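Local coordinates for protein PduO-type ATP--cob(I)alamin adenosyltransferase (Sulfolobus tokodaii, PDB 1WOZ) that probably transfers an adenosyl group from ATP to cob(I)alamin, as a trimeric helical-bundle enzyme of the PduO type, at residues A[46-54]-A[153-164]. Residues are numbered along the deposited sequence; the frame is centred on the assembly and turned at random.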
ATOM      1  N   PRO A  46      19.189  -6.582  -3.792  1.00 23.18           N
ATOM      2  CA  PRO A  46      20.385  -7.389  -3.546  1.00 23.06           C
ATOM      3  C   PRO A  46      21.640  -6.625  -3.119  1.00 24.22           C
ATOM      4  O   PRO A  46      22.630  -7.231  -2.716  1.00 27.37           O
ATOM      5  CB  PRO A  46      20.593  -8.079  -4.890  1.00 22.87           C
ATOM      6  CG  PRO A  46      20.268  -6.942  -5.862  1.00 24.15           C
ATOM      7  CD  PRO A  46      19.001  -6.337  -5.240  1.00 23.67           C
ATOM      8  N   TRP A  47      21.616  -5.307  -3.187  1.00 23.49           N
ATOM      9  CA  TRP A  47      22.822  -4.545  -2.884  1.00 23.54           C
ATOM     10  C   TRP A  47      23.001  -4.266  -1.409  1.00 23.54           C
ATOM     11  O   TRP A  47      22.116  -3.717  -0.744  1.00 22.05           O
ATOM     12  CB  TRP A  47      22.807  -3.253  -3.689  1.00 22.21           C
ATOM     13  CG  TRP A  47      22.542  -3.513  -5.154  1.00 22.07           C
ATOM     14  CD1 TRP A  47      23.353  -4.170  -6.042  1.00 23.30           C
ATOM     15  CD2 TRP A  47      21.356  -3.167  -5.877  1.00 21.04           C
ATOM     16  NE1 TRP A  47      22.741  -4.253  -7.273  1.00 22.48           N
ATOM     17  CE2 TRP A  47      21.515  -3.648  -7.202  1.00 21.61           C
ATOM     18  CE3 TRP A  47      20.179  -2.499  -5.533  1.00 20.09           C
ATOM     19  CZ2 TRP A  47      20.536  -3.487  -8.179  1.00 21.31           C
ATOM     20  CZ3 TRP A  47      19.192  -2.335  -6.513  1.00 20.90           C
ATOM     21  CH2 TRP A  47      19.381  -2.829  -7.821  1.00 20.27           C
ATOM     22  N   GLU A  48      24.174  -4.615  -0.905  1.00 23.77           N
ATOM     23  CA  GLU A  48      24.433  -4.475   0.524  1.00 24.65           C
ATOM     24  C   GLU A  48      24.445  -3.064   1.049  1.00 21.98           C
ATOM     25  O   GLU A  48      24.072  -2.847   2.208  1.00 22.08           O
ATOM     26  CB  GLU A  48      25.756  -5.157   0.899  1.00 26.39           C
ATOM     27  CG  GLU A  48      25.771  -6.646   0.679  1.00 29.75           C
ATOM     28  CD  GLU A  48      24.760  -7.380   1.521  1.00 32.99           C
ATOM     29  OE1 GLU A  48      24.544  -7.017   2.710  1.00 34.35           O
ATOM     30  OE2 GLU A  48      24.184  -8.340   0.987  1.00 36.42           O
ATOM     31  N   ASP A  49      24.868  -2.099   0.232  1.00 21.72           N
ATOM     32  CA  ASP A  49      24.881  -0.733   0.710  1.00 21.34           C
ATOM     33  C   ASP A  49      23.488  -0.224   0.983  1.00 21.05           C
ATOM     34  O   ASP A  49      23.258   0.446   1.999  1.00 19.56           O
ATOM     35  CB  ASP A  49      25.636   0.223  -0.243  1.00 23.67           C
ATOM     36  CG  ASP A  49      25.138   0.182  -1.704  1.00 26.64           C
ATOM     37  OD1 ASP A  49      24.310  -0.678  -2.095  1.00 26.07           O
ATOM     38  OD2 ASP A  49      25.622   1.037  -2.475  1.00 25.97           O
HETATM   39  N   MSE A  50      22.553  -0.539   0.088  1.00 19.64           N
HETATM   40  CA  MSE A  50      21.177  -0.103   0.286  1.00 20.04           C
HETATM   41  C   MSE A  50      20.502  -0.845   1.432  1.00 19.25           C
HETATM   42  O   MSE A  50      19.735  -0.254   2.185  1.00 18.84           O
HETATM   43  CB  MSE A  50      20.350  -0.297  -0.987  1.00 19.44           C
HETATM   44  CG  MSE A  50      20.639   0.735  -2.041  1.00 22.66           C
HETATM   45 SE   MSE A  50      19.374   0.562  -3.519  1.00 24.19          SE
HETATM   46  CE  MSE A  50      20.524   1.251  -4.947  1.00 21.39           C
ATOM     47  N   LYS A  51      20.764  -2.142   1.549  1.00 19.50           N
ATOM     48  CA  LYS A  51      20.171  -2.921   2.632  1.00 21.65           C
ATOM     49  C   LYS A  51      20.615  -2.326   3.969  1.00 21.15           C
ATOM     50  O   LYS A  51      19.797  -2.138   4.867  1.00 20.74           O
ATOM     51  CB  LYS A  51      20.617  -4.388   2.581  1.00 21.46           C
ATOM     52  CG  LYS A  51      20.083  -5.231   1.420  1.00 25.47           C
ATOM     53  CD  LYS A  51      20.623  -6.677   1.573  1.00 29.67           C
ATOM     54  CE  LYS A  51      20.121  -7.652   0.503  1.00 30.31           C
ATOM     55  NZ  LYS A  51      18.652  -7.998   0.623  1.00 33.98           N
ATOM     56  N   LYS A  52      21.907  -2.023   4.088  1.00 21.35           N
ATOM     57  CA  LYS A  52      22.443  -1.442   5.328  1.00 22.04           C
ATOM     58  C   LYS A  52      21.767  -0.115   5.673  1.00 20.09           C
ATOM     59  O   LYS A  52      21.343   0.104   6.826  1.00 20.41           O
ATOM     60  CB  LYS A  52      23.963  -1.241   5.201  1.00 25.68           C
ATOM     61  CG  LYS A  52      24.614  -0.410   6.316  1.00 30.50           C
ATOM     62  CD  LYS A  52      26.095  -0.158   5.988  1.00 34.50           C
ATOM     63  CE  LYS A  52      26.792   0.728   7.023  1.00 37.25           C
ATOM     64  NZ  LYS A  52      26.918   0.046   8.344  1.00 41.01           N
ATOM     65  N   ASP A  53      21.654   0.773   4.688  1.00 17.65           N
ATOM     66  CA  ASP A  53      21.018   2.066   4.926  1.00 16.92           C
ATOM     67  C   ASP A  53      19.555   1.926   5.340  1.00 16.44           C
ATOM     68  O   ASP A  53      19.103   2.577   6.290  1.00 16.75           O
ATOM     69  CB  ASP A  53      21.102   2.955   3.672  1.00 17.22           C
ATOM     70  CG  ASP A  53      22.525   3.451   3.403  1.00 22.16           C
ATOM     71  OD1 ASP A  53      23.325   3.483   4.368  1.00 18.50           O
ATOM     72  OD2 ASP A  53      22.825   3.806   2.249  1.00 20.93           O
ATOM     73  N   LEU A  54      18.814   1.096   4.610  1.00 17.13           N
ATOM     74  CA  LEU A  54      17.398   0.897   4.909  1.00 18.01           C
ATOM     75  C   LEU A  54      17.195   0.235   6.275  1.00 19.03           C
ATOM     76  O   LEU A  54      16.244   0.559   6.989  1.00 16.37           O
ATOM     77  CB  LEU A  54      16.740   0.067   3.797  1.00 17.98           C
ATOM     78  CG  LEU A  54      16.603   0.826   2.468  1.00 20.58           C
ATOM     79  CD1 LEU A  54      16.206  -0.154   1.371  1.00 22.06           C
ATOM     80  CD2 LEU A  54      15.583   1.963   2.610  1.00 22.19           C
ATOM     81  N   LEU A 153      15.056   7.676  -0.653  1.00 16.05           N
ATOM     82  CA  LEU A 153      14.456   6.547  -1.362  1.00 16.56           C
ATOM     83  C   LEU A 153      14.462   6.797  -2.882  1.00 16.21           C
ATOM     84  O   LEU A 153      14.694   5.877  -3.667  1.00 16.18           O
ATOM     85  CB  LEU A 153      13.030   6.314  -0.852  1.00 16.39           C
ATOM     86  CG  LEU A 153      12.955   5.754   0.591  1.00 17.57           C
ATOM     87  CD1 LEU A 153      11.525   5.845   1.109  1.00 15.75           C
ATOM     88  CD2 LEU A 153      13.441   4.292   0.624  1.00 19.62           C
ATOM     89  N   PHE A 154      14.182   8.038  -3.270  1.00 15.77           N
ATOM     90  CA  PHE A 154      14.183   8.456  -4.681  1.00 16.36           C
ATOM     91  C   PHE A 154      15.593   8.259  -5.252  1.00 17.39           C
ATOM     92  O   PHE A 154      15.773   7.633  -6.293  1.00 16.64           O
ATOM     93  CB  PHE A 154      13.752   9.930  -4.757  1.00 18.50           C
ATOM     94  CG  PHE A 154      13.681  10.480  -6.160  1.00 20.18           C
ATOM     95  CD1 PHE A 154      14.798  11.053  -6.753  1.00 22.23           C
ATOM     96  CD2 PHE A 154      12.496  10.421  -6.889  1.00 23.91           C
ATOM     97  CE1 PHE A 154      14.744  11.567  -8.067  1.00 23.11           C
ATOM     98  CE2 PHE A 154      12.418  10.927  -8.205  1.00 22.92           C
ATOM     99  CZ  PHE A 154      13.550  11.503  -8.793  1.00 22.28           C
ATOM    100  N   ALA A 155      16.608   8.753  -4.547  1.00 16.80           N
ATOM    101  CA  ALA A 155      17.979   8.599  -5.037  1.00 15.81           C
ATOM    102  C   ALA A 155      18.370   7.143  -5.146  1.00 17.62           C
ATOM    103  O   ALA A 155      19.086   6.745  -6.075  1.00 15.46           O
ATOM    104  CB  ALA A 155      18.961   9.356  -4.111  1.00 19.63           C
HETATM  105  N   MSE A 156      17.885   6.321  -4.211  1.00 16.46           N
HETATM  106  CA  MSE A 156      18.214   4.911  -4.272  1.00 16.75           C
HETATM  107  C   MSE A 156      17.549   4.259  -5.475  1.00 16.38           C
HETATM  108  O   MSE A 156      18.128   3.377  -6.088  1.00 17.22           O
HETATM  109  CB  MSE A 156      17.768   4.180  -2.997  1.00 17.01           C
HETATM  110  CG  MSE A 156      18.537   4.546  -1.751  1.00 19.85           C
HETATM  111 SE   MSE A 156      17.752   3.455  -0.312  1.00 26.64          SE
HETATM  112  CE  MSE A 156      19.106   3.673   1.073  1.00 21.89           C
ATOM    113  N   ALA A 157      16.332   4.680  -5.805  1.00 16.38           N
ATOM    114  CA  ALA A 157      15.629   4.105  -6.952  1.00 17.03           C
ATOM    115  C   ALA A 157      16.373   4.429  -8.260  1.00 17.44           C
ATOM    116  O   ALA A 157      16.406   3.606  -9.179  1.00 15.78           O
ATOM    117  CB  ALA A 157      14.173   4.629  -7.007  1.00 15.74           C
ATOM    118  N   LEU A 158      16.969   5.620  -8.341  1.00 17.07           N
ATOM    119  CA  LEU A 158      17.749   5.997  -9.532  1.00 18.25           C
ATOM    120  C   LEU A 158      18.960   5.067  -9.675  1.00 18.74           C
ATOM    121  O   LEU A 158      19.278   4.597 -10.780  1.00 18.32           O
ATOM    122  CB  LEU A 158      18.278   7.437  -9.411  1.00 20.05           C
ATOM    123  CG  LEU A 158      17.251   8.556  -9.222  1.00 22.40           C
ATOM    124  CD1 LEU A 158      17.982   9.893  -9.103  1.00 22.70           C
ATOM    125  CD2 LEU A 158      16.256   8.558 -10.400  1.00 20.89           C
ATOM    126  N   VAL A 159      19.650   4.823  -8.561  1.00 16.29           N
ATOM    127  CA  VAL A 159      20.814   3.960  -8.583  1.00 17.78           C
ATOM    128  C   VAL A 159      20.408   2.515  -8.881  1.00 17.21           C
ATOM    129  O   VAL A 159      21.121   1.802  -9.621  1.00 16.91           O
ATOM    130  CB  VAL A 159      21.619   4.051  -7.251  1.00 18.05           C
ATOM    131  CG1 VAL A 159      22.692   2.952  -7.212  1.00 19.94           C
ATOM    132  CG2 VAL A 159      22.304   5.444  -7.155  1.00 19.48           C
ATOM    133  N   ALA A 160      19.263   2.084  -8.340  1.00 17.17           N
ATOM    134  CA  ALA A 160      18.775   0.722  -8.606  1.00 17.32           C
ATOM    135  C   ALA A 160      18.601   0.497 -10.112  1.00 18.71           C
ATOM    136  O   ALA A 160      18.996  -0.563 -10.651  1.00 18.39           O
ATOM    137  CB  ALA A 160      17.426   0.485  -7.901  1.00 16.71           C
ATOM    138  N   ASN A 161      17.964   1.447 -10.795  1.00 18.37           N
ATOM    139  CA  ASN A 161      17.785   1.293 -12.249  1.00 18.32           C
ATOM    140  C   ASN A 161      19.122   1.303 -12.974  1.00 18.28           C
ATOM    141  O   ASN A 161      19.347   0.503 -13.866  1.00 17.99           O
ATOM    142  CB  ASN A 161      16.856   2.384 -12.825  1.00 18.94           C
ATOM    143  CG  ASN A 161      15.390   2.023 -12.649  1.00 18.15           C
ATOM    144  OD1 ASN A 161      15.049   0.836 -12.547  1.00 18.71           O
ATOM    145  ND2 ASN A 161      14.521   3.028 -12.604  1.00 18.37           N
ATOM    146  N   LYS A 162      20.015   2.210 -12.602  1.00 18.82           N
ATOM    147  CA  LYS A 162      21.338   2.232 -13.237  1.00 20.93           C
ATOM    148  C   LYS A 162      22.035   0.883 -13.077  1.00 21.29           C
ATOM    149  O   LYS A 162      22.587   0.331 -14.042  1.00 21.41           O
ATOM    150  CB  LYS A 162      22.217   3.314 -12.614  1.00 22.96           C
ATOM    151  CG  LYS A 162      23.627   3.375 -13.193  1.00 27.59           C
ATOM    152  CD  LYS A 162      24.388   4.532 -12.562  1.00 31.55           C
ATOM    153  CE  LYS A 162      25.855   4.563 -12.997  1.00 36.10           C
ATOM    154  NZ  LYS A 162      25.978   4.968 -14.419  1.00 37.70           N
ATOM    155  N   ARG A 163      22.022   0.339 -11.861  1.00 20.04           N
ATOM    156  CA  ARG A 163      22.663  -0.951 -11.628  1.00 21.50           C
ATOM    157  C   ARG A 163      21.980  -2.074 -12.396  1.00 22.04           C
ATOM    158  O   ARG A 163      22.586  -3.122 -12.633  1.00 23.49           O
ATOM    159  CB  ARG A 163      22.690  -1.287 -10.128  1.00 21.21           C
ATOM    160  CG  ARG A 163      23.603  -0.346  -9.332  1.00 22.32           C
ATOM    161  CD  ARG A 163      23.649  -0.713  -7.830  1.00 21.48           C
ATOM    162  NE  ARG A 163      24.424   0.258  -7.062  1.00 21.50           N
ATOM    163  CZ  ARG A 163      24.549   0.237  -5.738  1.00 22.57           C
ATOM    164  NH1 ARG A 163      23.951  -0.717  -5.034  1.00 20.48           N
ATOM    165  NH2 ARG A 163      25.243   1.183  -5.114  1.00 22.26           N
ATOM    166  N   ARG A 164      20.718  -1.866 -12.773  1.00 20.11           N
ATOM    167  CA  ARG A 164      19.973  -2.866 -13.524  1.00 21.19           C
ATOM    168  C   ARG A 164      19.925  -2.574 -15.035  1.00 21.22           C
ATOM    169  O   ARG A 164      19.206  -3.246 -15.778  1.00 20.94           O
ATOM    170  CB  ARG A 164      18.528  -2.964 -12.999  1.00 23.45           C
ATOM    171  CG  ARG A 164      18.393  -3.695 -11.683  1.00 25.20           C
ATOM    172  CD  ARG A 164      18.815  -5.155 -11.852  1.00 29.74           C
ATOM    173  NE  ARG A 164      18.470  -5.966 -10.683  1.00 33.01           N
ATOM    174  CZ  ARG A 164      19.261  -6.909 -10.174  1.00 36.57           C
ATOM    175  NH1 ARG A 164      20.446  -7.155 -10.728  1.00 37.12           N
ATOM    176  NH2 ARG A 164      18.868  -7.618  -9.118  1.00 34.84           N
TER
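R163 grips the carboxylate of D49 end-on. R163 NH1 donates to D49 OD1 at 3.0 Å and R163 NH2 to D49 OD2 at 2.7 Å. Both bonds are nearly straight and use the syn lone pairs, and the two flat groups lie 10° from coplanar. The R163 chain runs extended from CG to NE (chi2 -179°, chi3 -175°) and passes over one face of the W47 indole. R163 CD sits 3.6 Å from the centroid of the five-membered ring of W47, a CH-pi contact. The guanidinium stands steeply on that face as a cation-pi partner. P46 CG covers the opposite face, while W47 CZ3 meets A160 CB at 3.6 Å. An alanine in place of W47 would probably leave the aliphatic part of R163 without its aromatic support and open a gap beside A160.

Deeper in, the selenomethionine M50 is a knob among M156, V159, A160 and R163. M50 CE lies 3.6 Å from V159 CG1 and also sits over one face of the R163 guanidinium, toward its rim. M156, also selenomethionine, slides past M50 the other way and places M156 CE 3.4 Å from D53 CB. L54 CD2 and L153 CD2 close the far end.

These residues join the start of helix 48-69, where W47 is the N-cap, to the end of helix 140-163, nearly antiparallel. Helix 79-96 adds E95 as a second acid for R163, and its R88 and Y92 bind D53. R164 pairs with E110. The R163 charge is likely balanced by D49 and E95, and the paired bonds to D49 hold the guanidinium over W47.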